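Long-range contacts in sarcosine oxidase (Pyrococcus horikoshii, PDB 1Y56), which probably catalyses the FAD-dependent oxidation of L-proline as the beta subunit of an L-proline dehydrogenase complex that also contains FMN and ATP: residues 5-10 against 194-199; 170-175 against 185-190; 212-217 against 322-327. All blocks are in the same frame, centred on the assembly; numbering follows the deposited sequence.

Contact 1 of 3, residues 5-10 against 194-199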
loop_
_atom_site.group_PDB
_atom_site.type_symbol
_atom_site.label_atom_id
_atom_site.label_comp_id
_atom_site.label_asym_id
_atom_site.label_seq_id
_atom_site.Cartn_x
_atom_site.Cartn_y
_atom_site.Cartn_z
ATOM N N LYS B 5 -13.501 21.614 -43.205
ATOM C CA LYS B 5 -14.775 21.896 -43.848
ATOM C C LYS B 5 -15.198 20.668 -44.635
ATOM O O LYS B 5 -14.356 19.926 -45.120
ATOM C CB LYS B 5 -14.666 23.117 -44.766
ATOM C CG LYS B 5 -16.021 23.636 -45.266
ATOM C CD LYS B 5 -15.993 25.120 -45.687
ATOM C CE LYS B 5 -16.158 26.064 -44.484
ATOM N NZ LYS B 5 -16.566 27.452 -44.878
ATOM N N SER B 6 -16.505 20.439 -44.723
ATOM C CA SER B 6 -17.068 19.368 -45.545
ATOM C C SER B 6 -18.520 19.682 -45.892
ATOM O O SER B 6 -19.313 20.034 -45.021
ATOM C CB SER B 6 -16.962 18.008 -44.849
ATOM O OG SER B 6 -17.431 16.953 -45.679
ATOM N N GLU B 7 -18.853 19.562 -47.174
ATOM C CA GLU B 7 -20.188 19.851 -47.675
ATOM C C GLU B 7 -21.218 19.046 -46.884
ATOM O O GLU B 7 -22.179 19.609 -46.350
ATOM C CB GLU B 7 -20.244 19.542 -49.181
ATOM C CG GLU B 7 -21.636 19.535 -49.840
ATOM C CD GLU B 7 -22.129 20.924 -50.272
ATOM O OE1 GLU B 7 -21.402 21.924 -50.053
ATOM O OE2 GLU B 7 -23.251 21.010 -50.838
ATOM N N ILE B 8 -20.980 17.735 -46.795
ATOM C CA ILE B 8 -21.838 16.801 -46.068
ATOM C C ILE B 8 -21.032 16.002 -45.033
ATOM O O ILE B 8 -19.935 15.509 -45.326
ATOM C CB ILE B 8 -22.526 15.808 -47.028
ATOM C CG1 ILE B 8 -23.281 16.548 -48.131
ATOM C CG2 ILE B 8 -23.480 14.899 -46.270
ATOM C CD1 ILE B 8 -23.723 15.649 -49.268
ATOM N N VAL B 9 -21.589 15.876 -43.828
ATOM C CA VAL B 9 -21.009 15.038 -42.784
ATOM C C VAL B 9 -21.998 13.944 -42.402
ATOM O O VAL B 9 -23.073 14.245 -41.891
ATOM C CB VAL B 9 -20.673 15.880 -41.530
ATOM C CG1 VAL B 9 -20.385 14.984 -40.336
ATOM C CG2 VAL B 9 -19.505 16.815 -41.797
ATOM N N VAL B 10 -21.649 12.688 -42.669
ATOM C CA VAL B 10 -22.449 11.540 -42.205
ATOM C C VAL B 10 -21.897 11.067 -40.869
ATOM O O VAL B 10 -20.704 10.787 -40.755
ATOM C CB VAL B 10 -22.470 10.339 -43.221
ATOM C CG1 VAL B 10 -22.966 9.040 -42.564
ATOM C CG2 VAL B 10 -23.333 10.653 -44.417
ATOM N N THR B 194 -19.711 22.452 -41.607
ATOM C CA THR B 194 -20.648 21.837 -42.537
ATOM C C THR B 194 -22.042 22.459 -42.399
ATOM O O THR B 194 -22.395 22.999 -41.358
ATOM C CB THR B 194 -20.730 20.310 -42.313
ATOM O OG1 THR B 194 -21.553 19.707 -43.327
ATOM C CG2 THR B 194 -21.281 19.992 -40.927
ATOM N N GLY B 195 -22.837 22.385 -43.455
ATOM C CA GLY B 195 -24.210 22.856 -43.380
ATOM C C GLY B 195 -25.209 21.722 -43.439
ATOM O O GLY B 195 -26.371 21.907 -43.090
ATOM N N ILE B 196 -24.749 20.549 -43.874
ATOM C CA ILE B 196 -25.594 19.362 -44.042
ATOM C C ILE B 196 -25.041 18.178 -43.247
ATOM O O ILE B 196 -23.903 17.735 -43.492
ATOM C CB ILE B 196 -25.660 18.940 -45.522
ATOM C CG1 ILE B 196 -26.104 20.112 -46.409
ATOM C CG2 ILE B 196 -26.540 17.702 -45.702
ATOM C CD1 ILE B 196 -25.701 19.945 -47.882
ATOM N N VAL B 197 -25.835 17.658 -42.304
ATOM C CA VAL B 197 -25.423 16.456 -41.557
ATOM C C VAL B 197 -26.459 15.333 -41.619
ATOM O O VAL B 197 -27.672 15.601 -41.668
ATOM C CB VAL B 197 -24.997 16.739 -40.075
ATOM C CG1 VAL B 197 -24.436 18.141 -39.912
ATOM C CG2 VAL B 197 -26.132 16.536 -39.129
ATOM N N VAL B 198 -25.968 14.088 -41.638
ATOM C CA VAL B 198 -26.826 12.901 -41.628
ATOM C C VAL B 198 -26.558 12.048 -40.398
ATOM O O VAL B 198 -25.430 11.602 -40.187
ATOM C CB VAL B 198 -26.631 12.018 -42.883
ATOM C CG1 VAL B 198 -27.463 10.739 -42.772
ATOM C CG2 VAL B 198 -27.002 12.781 -44.136
ATOM N N ASN B 199 -27.601 11.821 -39.603
ATOM C CA ASN B 199 -27.516 10.968 -38.426
ATOM C C ASN B 199 -27.760 9.495 -38.779
ATOM O O ASN B 199 -28.913 9.073 -38.982
ATOM C CB ASN B 199 -28.506 11.450 -37.360
ATOM C CG ASN B 199 -28.518 10.582 -36.111
ATOM O OD1 ASN B 199 -29.486 10.599 -35.360
ATOM N ND2 ASN B 199 -27.441 9.836 -35.876
#
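Val9 and the pair Ile196 and Val198 carry the backbone bonds that join residues 5-10 to 194-199 as neighbouring parallel strands of the Rossmann-type FAD-binding sheet. Val9 N donates to Ile196 O at 3.0 Å, nearly in line with the C=O bond. Val198 N then donates to Val9 O at 2.9 Å, so one residue uses both its amide and its carbonyl toward the same partner strand. The strand segments run only 14° from parallel. Between these bonds lie CA-H...O contacts, among them Val197 CA to Val9 O at 3.2 Å.

The polar side-chain contribution comes from Thr194. OG1, anti to the backbone N (chi1 -174°), lies 2.8 Å from Ser6 O; its proton could also go to Ile196 O, and the choice is not settled. CG2 of Thr194 lies 3.7 Å from Val9 CG2.

Further apolar contacts lie on the face that carries Ile8, Val10, Ile196 and Val198. Val10 CG2 meets Val198 CB at 3.9 Å, the two side chains side by side and pointing the same way, while Ile8 CG1 and Ile196 CD1 meet at an oblique crossing. Ile352 of helix 337-354 packs on Ile8, Ile196 and Val198 here. Strand 31-34 flanks residues 5-10 on their other edge. Val9 thus satisfies both its amide and its carbonyl against this one strand, and branched aliphatic groups line the face toward helix 337-354.

Contact 2 of 3, residues 170-175 against 185-190. With FAD (flavin-adenine dinucleotide), chain I.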
loop_
_atom_site.group_PDB
_atom_site.type_symbol
_atom_site.label_atom_id
_atom_site.label_comp_id
_atom_site.label_asym_id
_atom_site.label_seq_id
_atom_site.Cartn_x
_atom_site.Cartn_y
_atom_site.Cartn_z
ATOM N N THR B 170 -12.992 8.957 -34.257
ATOM C CA THR B 170 -13.482 10.320 -34.244
ATOM C C THR B 170 -14.953 10.320 -33.811
ATOM O O THR B 170 -15.834 9.838 -34.537
ATOM C CB THR B 170 -13.306 10.982 -35.649
ATOM O OG1 THR B 170 -12.032 10.613 -36.191
ATOM C CG2 THR B 170 -13.410 12.507 -35.576
ATOM N N GLU B 171 -15.201 10.851 -32.614
ATOM C CA GLU B 171 -16.536 10.860 -32.021
ATOM C C GLU B 171 -17.170 12.237 -32.123
ATOM O O GLU B 171 -16.502 13.255 -31.913
ATOM C CB GLU B 171 -16.470 10.415 -30.565
ATOM C CG GLU B 171 -17.818 10.239 -29.919
ATOM C CD GLU B 171 -17.763 9.384 -28.668
ATOM O OE1 GLU B 171 -16.887 8.494 -28.588
ATOM O OE2 GLU B 171 -18.604 9.592 -27.767
ATOM N N VAL B 172 -18.451 12.258 -32.473
ATOM C CA VAL B 172 -19.226 13.476 -32.445
ATOM C C VAL B 172 -19.704 13.691 -31.023
ATOM O O VAL B 172 -20.188 12.762 -30.361
ATOM C CB VAL B 172 -20.408 13.403 -33.398
ATOM C CG1 VAL B 172 -21.409 14.535 -33.143
ATOM C CG2 VAL B 172 -19.900 13.440 -34.811
ATOM N N LYS B 173 -19.547 14.926 -30.561
ATOM C CA LYS B 173 -19.921 15.309 -29.213
ATOM C C LYS B 173 -20.951 16.444 -29.185
ATOM O O LYS B 173 -21.762 16.505 -28.272
ATOM C CB LYS B 173 -18.663 15.641 -28.397
ATOM C CG LYS B 173 -18.058 14.408 -27.694
ATOM C CD LYS B 173 -16.510 14.377 -27.691
ATOM C CE LYS B 173 -15.854 15.262 -26.605
ATOM N NZ LYS B 173 -16.014 16.719 -26.868
ATOM N N GLY B 174 -20.923 17.325 -30.186
ATOM C CA GLY B 174 -21.873 18.437 -30.277
ATOM C C GLY B 174 -22.065 19.020 -31.672
ATOM O O GLY B 174 -21.522 18.511 -32.659
ATOM N N PHE B 175 -22.855 20.087 -31.756
ATOM C CA PHE B 175 -23.076 20.798 -33.007
ATOM C C PHE B 175 -22.934 22.290 -32.783
ATOM O O PHE B 175 -23.378 22.804 -31.761
ATOM C CB PHE B 175 -24.488 20.541 -33.528
ATOM C CG PHE B 175 -24.719 19.145 -34.014
ATOM C CD1 PHE B 175 -24.414 18.791 -35.319
ATOM C CD2 PHE B 175 -25.264 18.187 -33.175
ATOM C CE1 PHE B 175 -24.635 17.497 -35.778
ATOM C CE2 PHE B 175 -25.490 16.892 -33.629
ATOM C CZ PHE B 175 -25.174 16.548 -34.933
ATOM N N VAL B 185 -19.854 20.484 -36.944
ATOM C CA VAL B 185 -19.991 19.322 -36.094
ATOM C C VAL B 185 -18.775 19.254 -35.164
ATOM O O VAL B 185 -17.646 19.076 -35.600
ATOM C CB VAL B 185 -20.263 18.022 -36.913
ATOM C CG1 VAL B 185 -19.362 17.942 -38.122
ATOM C CG2 VAL B 185 -20.132 16.775 -36.049
ATOM N N LYS B 186 -19.035 19.457 -33.877
ATOM C CA LYS B 186 -18.017 19.456 -32.832
ATOM C C LYS B 186 -17.626 18.009 -32.545
ATOM O O LYS B 186 -18.498 17.149 -32.385
ATOM C CB LYS B 186 -18.589 20.132 -31.573
ATOM C CG LYS B 186 -17.568 20.847 -30.685
ATOM C CD LYS B 186 -16.949 19.925 -29.608
ATOM C CE LYS B 186 -15.602 20.464 -29.089
ATOM N NZ LYS B 186 -15.722 21.820 -28.472
ATOM N N THR B 187 -16.328 17.723 -32.520
ATOM C CA THR B 187 -15.866 16.356 -32.210
ATOM C C THR B 187 -14.786 16.323 -31.123
ATOM O O THR B 187 -14.352 17.366 -30.614
ATOM C CB THR B 187 -15.329 15.576 -33.450
ATOM O OG1 THR B 187 -13.971 15.948 -33.711
ATOM C CG2 THR B 187 -16.181 15.806 -34.693
ATOM N N ASN B 188 -14.362 15.114 -30.777
ATOM C CA ASN B 188 -13.240 14.904 -29.875
ATOM C C ASN B 188 -11.887 15.262 -30.488
ATOM O O ASN B 188 -10.871 15.161 -29.817
ATOM C CB ASN B 188 -13.224 13.447 -29.391
ATOM C CG ASN B 188 -12.850 12.448 -30.491
ATOM O OD1 ASN B 188 -12.128 11.508 -30.234
ATOM N ND2 ASN B 188 -13.349 12.650 -31.702
ATOM N N LYS B 189 -11.882 15.658 -31.759
ATOM C CA LYS B 189 -10.660 16.036 -32.468
ATOM C C LYS B 189 -10.799 17.366 -33.240
ATOM O O LYS B 189 -10.179 17.565 -34.294
ATOM C CB LYS B 189 -10.255 14.914 -33.412
ATOM C CG LYS B 189 -9.573 13.781 -32.721
ATOM C CD LYS B 189 -9.444 12.566 -33.625
ATOM C CE LYS B 189 -8.615 11.490 -32.933
ATOM N NZ LYS B 189 -8.328 10.326 -33.819
ATOM N N GLY B 190 -11.616 18.276 -32.717
ATOM C CA GLY B 190 -11.812 19.585 -33.345
ATOM C C GLY B 190 -13.194 19.704 -33.957
ATOM O O GLY B 190 -13.986 18.754 -33.882
HETATM P PA FAD I . -24.430 0.553 -36.824
HETATM O O1A FAD I . -24.542 0.409 -35.336
HETATM O O2A FAD I . -23.820 -0.580 -37.609
HETATM O O5B FAD I . -23.681 1.935 -37.146
HETATM C C5B FAD I . -23.811 3.059 -36.291
HETATM C C4B FAD I . -22.407 3.568 -36.030
HETATM O O4B FAD I . -22.479 4.879 -35.483
HETATM C C3B FAD I . -21.638 2.711 -35.026
HETATM O O3B FAD I . -20.514 2.094 -35.675
HETATM C C2B FAD I . -21.208 3.687 -33.943
HETATM O O2B FAD I . -19.840 3.590 -33.581
HETATM C C1B FAD I . -21.386 5.032 -34.593
HETATM N N9A FAD I . -21.607 6.099 -33.593
HETATM C C8A FAD I . -22.448 6.090 -32.542
HETATM N N7A FAD I . -22.308 7.262 -31.878
HETATM C C5A FAD I . -21.378 7.993 -32.524
HETATM C C6A FAD I . -20.832 9.257 -32.327
HETATM N N6A FAD I . -21.239 10.031 -31.290
HETATM N N1A FAD I . -19.893 9.709 -33.181
HETATM C C2A FAD I . -19.473 8.960 -34.223
HETATM N N3A FAD I . -19.981 7.737 -34.442
HETATM C C4A FAD I . -20.937 7.247 -33.606
HETATM N N1 FAD I . -30.008 -6.763 -40.291
HETATM C C2 FAD I . -30.285 -7.360 -41.465
HETATM O O2 FAD I . -30.642 -6.652 -42.425
HETATM N N3 FAD I . -30.192 -8.693 -41.639
HETATM C C4 FAD I . -29.806 -9.519 -40.648
HETATM O O4 FAD I . -29.716 -10.757 -40.832
HETATM C C4X FAD I . -29.513 -8.984 -39.399
HETATM N N5 FAD I . -29.123 -9.747 -38.347
HETATM C C5X FAD I . -28.836 -9.176 -37.147
HETATM C C6 FAD I . -28.435 -9.999 -36.088
HETATM C C7 FAD I . -28.124 -9.446 -34.841
HETATM C C7M FAD I . -27.693 -10.348 -33.706
HETATM C C8 FAD I . -28.224 -8.058 -34.663
HETATM C C8M FAD I . -27.911 -7.417 -33.368
HETATM C C9 FAD I . -28.625 -7.236 -35.716
HETATM C C9A FAD I . -28.930 -7.780 -36.965
HETATM N N10 FAD I . -29.315 -6.961 -37.967
HETATM C C10 FAD I . -29.629 -7.507 -39.235
HETATM C "C1'" FAD I . -29.428 -5.525 -37.737
HETATM C "C2'" FAD I . -28.315 -4.781 -38.426
HETATM O "O2'" FAD I . -27.107 -5.106 -37.752
HETATM C "C3'" FAD I . -28.570 -3.299 -38.273
HETATM O "O3'" FAD I . -29.876 -2.986 -38.777
HETATM C "C4'" FAD I . -27.520 -2.516 -39.039
HETATM O "O4'" FAD I . -26.193 -2.840 -38.584
HETATM C "C5'" FAD I . -27.747 -1.025 -38.881
HETATM O "O5'" FAD I . -26.592 -0.411 -39.437
HETATM P P FAD I . -26.228 1.067 -38.991
HETATM O O1P FAD I . -27.505 1.867 -39.027
HETATM O O2P FAD I . -25.024 1.474 -39.790
HETATM O O3P FAD I . -25.888 0.835 -37.432
#
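The beta hairpin of strands 172-177 and 182-187 brings the side chains of Val172 and Val185 together and presents the adenine of FAD with a backbone edge. CG2 of Val185 lies 3.6 Å from Val172 CG2, the two side chains crossing at about a right angle. Val172 also reads the adenine: its N donates to FAD N1A at 3.0 Å, and its O accepts from FAD N6A at 3.1 Å, a pair of nearly straight bonds. Beside it, Glu171 CG approaches N6A, while its carboxylate makes a salt bridge to Lys209 of the neighbouring PH1363 chain.

Directly after Val172 the hairpin has a classic beta bulge, in which Lys173 and Gly174 both face Lys186. Lys186 O accepts from Lys173 N at 3.1 Å and from Gly174 N at 3.3 Å, both donors approaching from the same face of the carbonyl plane. In return, Lys186 N donates to Gly174 O.

At the other end, Asn188 N donates to Glu171 O at 3.1 Å. Thr187 OG1 accepts from Lys189 N at 2.9 Å in an ST turn and donates to Gly190 O at 2.8 Å; the hydroxyl sits between the backbone N and carbonyl carbon (chi1 82°).

Contact 3 of 3, residues 212-217 against 322-327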
loop_
_atom_site.group_PDB
_atom_site.type_symbol
_atom_site.label_atom_id
_atom_site.label_comp_id
_atom_site.label_asym_id
_atom_site.label_seq_id
_atom_site.Cartn_x
_atom_site.Cartn_y
_atom_site.Cartn_z
ATOM N N ALA B 212 -28.140 17.701 -31.207
ATOM C CA ALA B 212 -28.622 18.578 -32.262
ATOM C C ALA B 212 -29.769 19.455 -31.783
ATOM O O ALA B 212 -30.166 20.394 -32.476
ATOM C CB ALA B 212 -29.062 17.756 -33.458
ATOM N N GLY B 213 -30.310 19.138 -30.610
ATOM C CA GLY B 213 -31.453 19.867 -30.060
ATOM C C GLY B 213 -32.779 19.577 -30.748
ATOM O O GLY B 213 -33.711 20.367 -30.648
ATOM N N ILE B 214 -32.875 18.442 -31.438
ATOM C CA ILE B 214 -34.113 18.044 -32.112
ATOM C C ILE B 214 -35.197 17.808 -31.073
ATOM O O ILE B 214 -35.048 16.951 -30.202
ATOM C CB ILE B 214 -33.921 16.759 -32.958
ATOM C CG1 ILE B 214 -32.772 16.927 -33.959
ATOM C CG2 ILE B 214 -35.213 16.359 -33.657
ATOM C CD1 ILE B 214 -32.789 18.241 -34.738
ATOM N N LYS B 215 -36.281 18.574 -31.171
ATOM C CA LYS B 215 -37.410 18.482 -30.232
ATOM C C LYS B 215 -38.527 17.520 -30.668
ATOM O O LYS B 215 -39.441 17.251 -29.884
ATOM C CB LYS B 215 -38.007 19.874 -29.965
ATOM C CG LYS B 215 -37.042 20.908 -29.381
ATOM C CD LYS B 215 -36.967 20.811 -27.853
ATOM C CE LYS B 215 -36.388 22.086 -27.254
ATOM N NZ LYS B 215 -37.037 23.289 -27.877
ATOM N N THR B 216 -38.464 17.021 -31.906
ATOM C CA THR B 216 -39.427 16.030 -32.414
ATOM C C THR B 216 -39.195 14.660 -31.763
ATOM O O THR B 216 -38.065 14.175 -31.723
ATOM C CB THR B 216 -39.336 15.892 -33.962
ATOM O OG1 THR B 216 -39.579 17.162 -34.577
ATOM C CG2 THR B 216 -40.353 14.878 -34.496
ATOM N N LYS B 217 -40.259 14.047 -31.243
ATOM C CA LYS B 217 -40.149 12.706 -30.631
ATOM C C LYS B 217 -39.870 11.652 -31.704
ATOM O O LYS B 217 -40.722 11.376 -32.557
ATOM C CB LYS B 217 -41.396 12.320 -29.804
ATOM C CG LYS B 217 -41.993 13.438 -28.898
ATOM C CD LYS B 217 -41.056 13.923 -27.771
ATOM C CE LYS B 217 -41.200 13.077 -26.496
ATOM N NZ LYS B 217 -40.169 13.435 -25.470
ATOM N N GLU B 322 -36.807 19.295 -40.616
ATOM C CA GLU B 322 -36.991 20.600 -41.247
ATOM C C GLU B 322 -36.550 21.788 -40.379
ATOM O O GLU B 322 -36.069 22.807 -40.898
ATOM C CB GLU B 322 -38.455 20.760 -41.666
ATOM C CG GLU B 322 -38.647 21.500 -42.977
ATOM C CD GLU B 322 -38.326 20.644 -44.207
ATOM O OE1 GLU B 322 -38.737 19.461 -44.239
ATOM O OE2 GLU B 322 -37.677 21.164 -45.147
ATOM N N GLU B 323 -36.709 21.644 -39.066
ATOM C CA GLU B 323 -36.460 22.741 -38.126
ATOM C C GLU B 323 -34.983 22.924 -37.782
ATOM O O GLU B 323 -34.595 23.946 -37.208
ATOM C CB GLU B 323 -37.326 22.613 -36.862
ATOM C CG GLU B 323 -37.709 21.190 -36.489
ATOM C CD GLU B 323 -38.834 20.600 -37.359
ATOM O OE1 GLU B 323 -39.162 19.413 -37.175
ATOM O OE2 GLU B 323 -39.392 21.305 -38.224
ATOM N N LEU B 324 -34.165 21.937 -38.128
ATOM C CA LEU B 324 -32.729 22.150 -38.139
ATOM C C LEU B 324 -32.278 22.136 -39.579
ATOM O O LEU B 324 -32.608 21.215 -40.335
ATOM C CB LEU B 324 -31.974 21.107 -37.315
ATOM C CG LEU B 324 -30.455 21.323 -37.198
ATOM C CD1 LEU B 324 -30.096 22.731 -36.733
ATOM C CD2 LEU B 324 -29.829 20.301 -36.271
ATOM N N ASN B 325 -31.541 23.170 -39.967
ATOM C CA ASN B 325 -31.217 23.320 -41.374
ATOM C C ASN B 325 -30.082 22.486 -41.914
ATOM O O ASN B 325 -28.884 22.813 -41.813
ATOM C CB ASN B 325 -31.277 24.750 -41.888
ATOM C CG ASN B 325 -32.644 25.078 -42.435
ATOM O OD1 ASN B 325 -33.639 25.022 -41.710
ATOM N ND2 ASN B 325 -32.716 25.370 -43.734
ATOM N N ASP B 326 -30.583 21.374 -42.463
ATOM C CA ASP B 326 -29.925 20.330 -43.242
ATOM C C ASP B 326 -29.537 19.153 -42.361
ATOM O O ASP B 326 -28.455 18.571 -42.486
ATOM C CB ASP B 326 -28.825 20.883 -44.146
ATOM C CG ASP B 326 -29.287 22.129 -44.921
ATOM O OD1 ASP B 326 -30.466 22.172 -45.366
ATOM O OD2 ASP B 326 -28.468 23.075 -45.060
ATOM N N TYR B 327 -30.472 18.811 -41.477
ATOM C CA TYR B 327 -30.358 17.645 -40.624
ATOM C C TYR B 327 -31.190 16.532 -41.222
ATOM O O TYR B 327 -32.358 16.730 -41.551
ATOM C CB TYR B 327 -30.853 17.959 -39.215
ATOM C CG TYR B 327 -30.557 16.883 -38.200
ATOM C CD1 TYR B 327 -29.258 16.630 -37.798
ATOM C CD2 TYR B 327 -31.578 16.133 -37.625
ATOM C CE1 TYR B 327 -28.962 15.645 -36.856
ATOM C CE2 TYR B 327 -31.296 15.139 -36.674
ATOM C CZ TYR B 327 -29.975 14.907 -36.294
ATOM O OH TYR B 327 -29.659 13.948 -35.355
HETATM O O HOH W 1 -37.635 18.871 -34.560
#
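Ala212 CB lies over one face of the Tyr327 ring, 4.0 Å from CE1, where helix 205-212 comes to its end. The helix finishes in a Schellman motif, with Gly213 taking the positive phi that turns the chain out toward Ile214. Opposing it is a type II beta turn from Leu324 to Tyr327, which leads into strand 327-331. The loop after helix 205-212 thus packs on the turn that precedes this strand of the FAD-binding fold.

Leu324 and Ile214 extend the apolar group. The CD2 methyl of Leu324 meets Ala212 CB at 3.9 Å and Ile214 CD1 at the same distance. The side chains of Ile214 and Leu324 cross at about a right angle. Ile214 also approaches the tyrosine, its CG1 coming within 3.6 Å of Tyr327 CE2 while Ile214 CD1 lies near Tyr327 CD2. The ring consequently has carbon neighbours at both CE1 and CE2, from Ala212 and Ile214 respectively. Its hydroxyl is hydrogen-bonded to Asn209 of helix 205-212, which ties Tyr327 a second time to that helix. Ile321 adds to the cluster by touching both Ile214 and Tyr327, and Phe175 packs on Ala212.

Away from this apolar group, Thr216 and Glu323 are bridged by a water. Glu323 OE1 also bonds to the hydroxyl of Tyr367. The water donates to Glu323 OE1 at 3.1 Å and lies 2.6 Å from Thr216 OG1.

All three contacts lie on the same side of the chain's centre. Contact 2 is nested in the loop closed by contact 1, and contact 3 follows both along the chain. The centres of contacts 1 and 2 are about 12 Å apart, those of 1 and 3 about 14 Å, and those of 2 and 3 about 18 Å. Strand 196-199 stands between strands 8-11 and 327-331, so contact 3 reaches the sheet of contact 1 through Tyr327, at the start of strand 327-331; Val197 N probably bonds to Asp326 O. Phe175 of the hairpin touches both Val197 and Ala212, bringing the three together. The sheet, the adenine-binding hairpin and the end of helix 205-212 thus form one continuous packed region.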